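Local structure of type IV pilus secretin PilQ family protein (Vibrio cholerae, 6W6M) at residues K258-K263 with S313-V318. The protein probably forms, as a ring of fourteen subunits, the outer-membrane secretin channel through which the type IV competence pilus passes. Residues are numbered along the deposited sequence; the frame is centred on the assembly and turned at random.
Sequences KINFAK and SLDIPV
F261 holds CG anti to its carbonyl carbon (chi1 -68°), which brings that atom to 4.1 Å from P317 N; D315 has CG between its backbone N and carbonyl carbon (chi1 59°), and its carboxylate lies by the backbone of N260. P317 meets the F261 ring through CD, which sits over one face, 4.0 Å from the F261 ring centroid and 13° off the normal: a CH-pi contact placed nearly over the centre. F261 CB lies 4.1 Å from I316 C. The backbone of F261 has positive phi, consistent with the chain turning there, with N260 and A262 both touching D315. A262 CB packs on D315 CB at 4.0 Å, and these two residues have the nearest CA atoms across the contact. I259 CG2 lies 4.1 Å from D315 OD2, and N260 OD1 stands 3.7 Å from D315 OD2. No hydrogen bond joins the two segments.

The contact ties the loop between strand 253-258 and helix 264-271 to the exit of helix 303-314, inside the short secretin domain and just before strand 320-347. I259 also packs on A264 and I267 of helix 264-271. One neighbouring subunit places its R291 against A262 and I316, while another brings its D473 to F261, so the loop lies at subunit interfaces of the ring.

With N260 O and N260 OD1, both acceptors, close to D315 OD2, cohesion between the two segments must come mainly from the CH-pi contact of P317 CD with the F261 ring and from the aliphatic contacts.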
loop_
_atom_site.group_PDB
_atom_site.type_symbol
_atom_site.label_atom_id
_atom_site.label_comp_id
_atom_site.label_asym_id
_atom_site.label_seq_id
_atom_site.Cartn_x
_atom_site.Cartn_y
_atom_site.Cartn_z
ATOM N N LYS A 258 -13.155 50.711 -21.932
ATOM C CA LYS A 258 -14.162 50.630 -20.887
ATOM C C LYS A 258 -15.368 49.850 -21.384
ATOM O O LYS A 258 -15.858 50.092 -22.489
ATOM C CB LYS A 258 -14.589 52.020 -20.425
ATOM C CG LYS A 258 -15.500 51.953 -19.225
ATOM C CD LYS A 258 -15.731 53.290 -18.566
ATOM C CE LYS A 258 -16.459 53.086 -17.249
ATOM N NZ LYS A 258 -16.960 54.360 -16.676
ATOM N N ILE A 259 -15.852 48.928 -20.557
ATOM C CA ILE A 259 -16.937 48.020 -20.907
ATOM C C ILE A 259 -18.133 48.321 -20.018
ATOM O O ILE A 259 -17.979 48.529 -18.812
ATOM C CB ILE A 259 -16.500 46.553 -20.756
ATOM C CG1 ILE A 259 -15.347 46.255 -21.701
ATOM C CG2 ILE A 259 -17.648 45.619 -21.024
ATOM C CD1 ILE A 259 -14.792 44.898 -21.545
ATOM N N ASN A 260 -19.318 48.360 -20.615
ATOM C CA ASN A 260 -20.568 48.460 -19.881
ATOM C C ASN A 260 -21.558 47.456 -20.446
ATOM O O ASN A 260 -21.527 47.142 -21.637
ATOM C CB ASN A 260 -21.160 49.866 -19.945
ATOM C CG ASN A 260 -20.704 50.644 -21.164
ATOM O OD1 ASN A 260 -21.225 50.465 -22.264
ATOM N ND2 ASN A 260 -19.737 51.529 -20.968
ATOM N N PHE A 261 -22.432 46.953 -19.577
ATOM C CA PHE A 261 -23.484 45.971 -19.824
ATOM C C PHE A 261 -22.966 44.542 -19.910
ATOM O O PHE A 261 -23.774 43.625 -19.972
ATOM C CB PHE A 261 -24.308 46.257 -21.093
ATOM C CG PHE A 261 -25.152 47.476 -20.998
ATOM C CD1 PHE A 261 -26.149 47.568 -20.051
ATOM C CD2 PHE A 261 -24.967 48.527 -21.867
ATOM C CE1 PHE A 261 -26.930 48.689 -19.967
ATOM C CE2 PHE A 261 -25.746 49.647 -21.785
ATOM C CZ PHE A 261 -26.729 49.729 -20.835
ATOM N N ALA A 262 -21.660 44.311 -19.894
ATOM C CA ALA A 262 -21.138 42.957 -19.948
ATOM C C ALA A 262 -19.944 42.867 -19.017
ATOM O O ALA A 262 -19.334 43.878 -18.674
ATOM C CB ALA A 262 -20.746 42.562 -21.373
ATOM N N LYS A 263 -19.631 41.652 -18.586
ATOM C CA LYS A 263 -18.464 41.445 -17.744
ATOM C C LYS A 263 -17.199 41.471 -18.586
ATOM O O LYS A 263 -17.138 40.864 -19.654
ATOM C CB LYS A 263 -18.556 40.114 -17.007
ATOM C CG LYS A 263 -19.759 39.946 -16.132
ATOM C CD LYS A 263 -19.575 38.742 -15.234
ATOM C CE LYS A 263 -20.856 38.388 -14.511
ATOM N NZ LYS A 263 -21.884 37.879 -15.448
ATOM N N SER A 313 -19.805 46.543 -30.623
ATOM C CA SER A 313 -21.002 45.908 -31.158
ATOM C C SER A 313 -21.550 44.795 -30.271
ATOM O O SER A 313 -22.718 44.431 -30.422
ATOM C CB SER A 313 -20.717 45.344 -32.548
ATOM O OG SER A 313 -21.630 44.315 -32.866
ATOM N N LEU A 314 -20.745 44.239 -29.365
ATOM C CA LEU A 314 -21.217 43.113 -28.563
ATOM C C LEU A 314 -21.988 43.557 -27.320
ATOM O O LEU A 314 -23.121 43.124 -27.100
ATOM C CB LEU A 314 -20.046 42.215 -28.165
ATOM C CG LEU A 314 -19.347 41.514 -29.326
ATOM C CD1 LEU A 314 -18.128 40.779 -28.833
ATOM C CD2 LEU A 314 -20.298 40.573 -30.021
ATOM N N ASP A 315 -21.394 44.404 -26.482
ATOM C CA ASP A 315 -21.986 44.670 -25.173
ATOM C C ASP A 315 -23.243 45.524 -25.314
ATOM O O ASP A 315 -23.172 46.742 -25.508
ATOM C CB ASP A 315 -20.968 45.318 -24.240
ATOM C CG ASP A 315 -20.428 46.611 -24.772
ATOM O OD1 ASP A 315 -20.489 46.814 -25.996
ATOM O OD2 ASP A 315 -19.942 47.427 -23.962
ATOM N N ILE A 316 -24.397 44.877 -25.194
ATOM C CA ILE A 316 -25.706 45.525 -25.268
ATOM C C ILE A 316 -26.597 44.940 -24.185
ATOM O O ILE A 316 -26.364 43.825 -23.706
ATOM C CB ILE A 316 -26.361 45.329 -26.648
ATOM C CG1 ILE A 316 -26.575 43.843 -26.916
ATOM C CG2 ILE A 316 -25.524 45.954 -27.745
ATOM C CD1 ILE A 316 -27.398 43.561 -28.135
ATOM N N PRO A 317 -27.626 45.677 -23.774
ATOM C CA PRO A 317 -28.584 45.118 -22.817
ATOM C C PRO A 317 -29.396 43.988 -23.428
ATOM O O PRO A 317 -29.748 44.015 -24.608
ATOM C CB PRO A 317 -29.472 46.315 -22.470
ATOM C CG PRO A 317 -29.320 47.238 -23.605
ATOM C CD PRO A 317 -27.921 47.084 -24.077
ATOM N N VAL A 318 -29.703 42.990 -22.601
ATOM C CA VAL A 318 -30.419 41.801 -23.039
ATOM C C VAL A 318 -31.833 41.816 -22.468
ATOM O O VAL A 318 -32.199 42.670 -21.667
ATOM C CB VAL A 318 -29.691 40.502 -22.655
ATOM C CG1 VAL A 318 -28.364 40.424 -23.352
ATOM C CG2 VAL A 318 -29.504 40.424 -21.167
#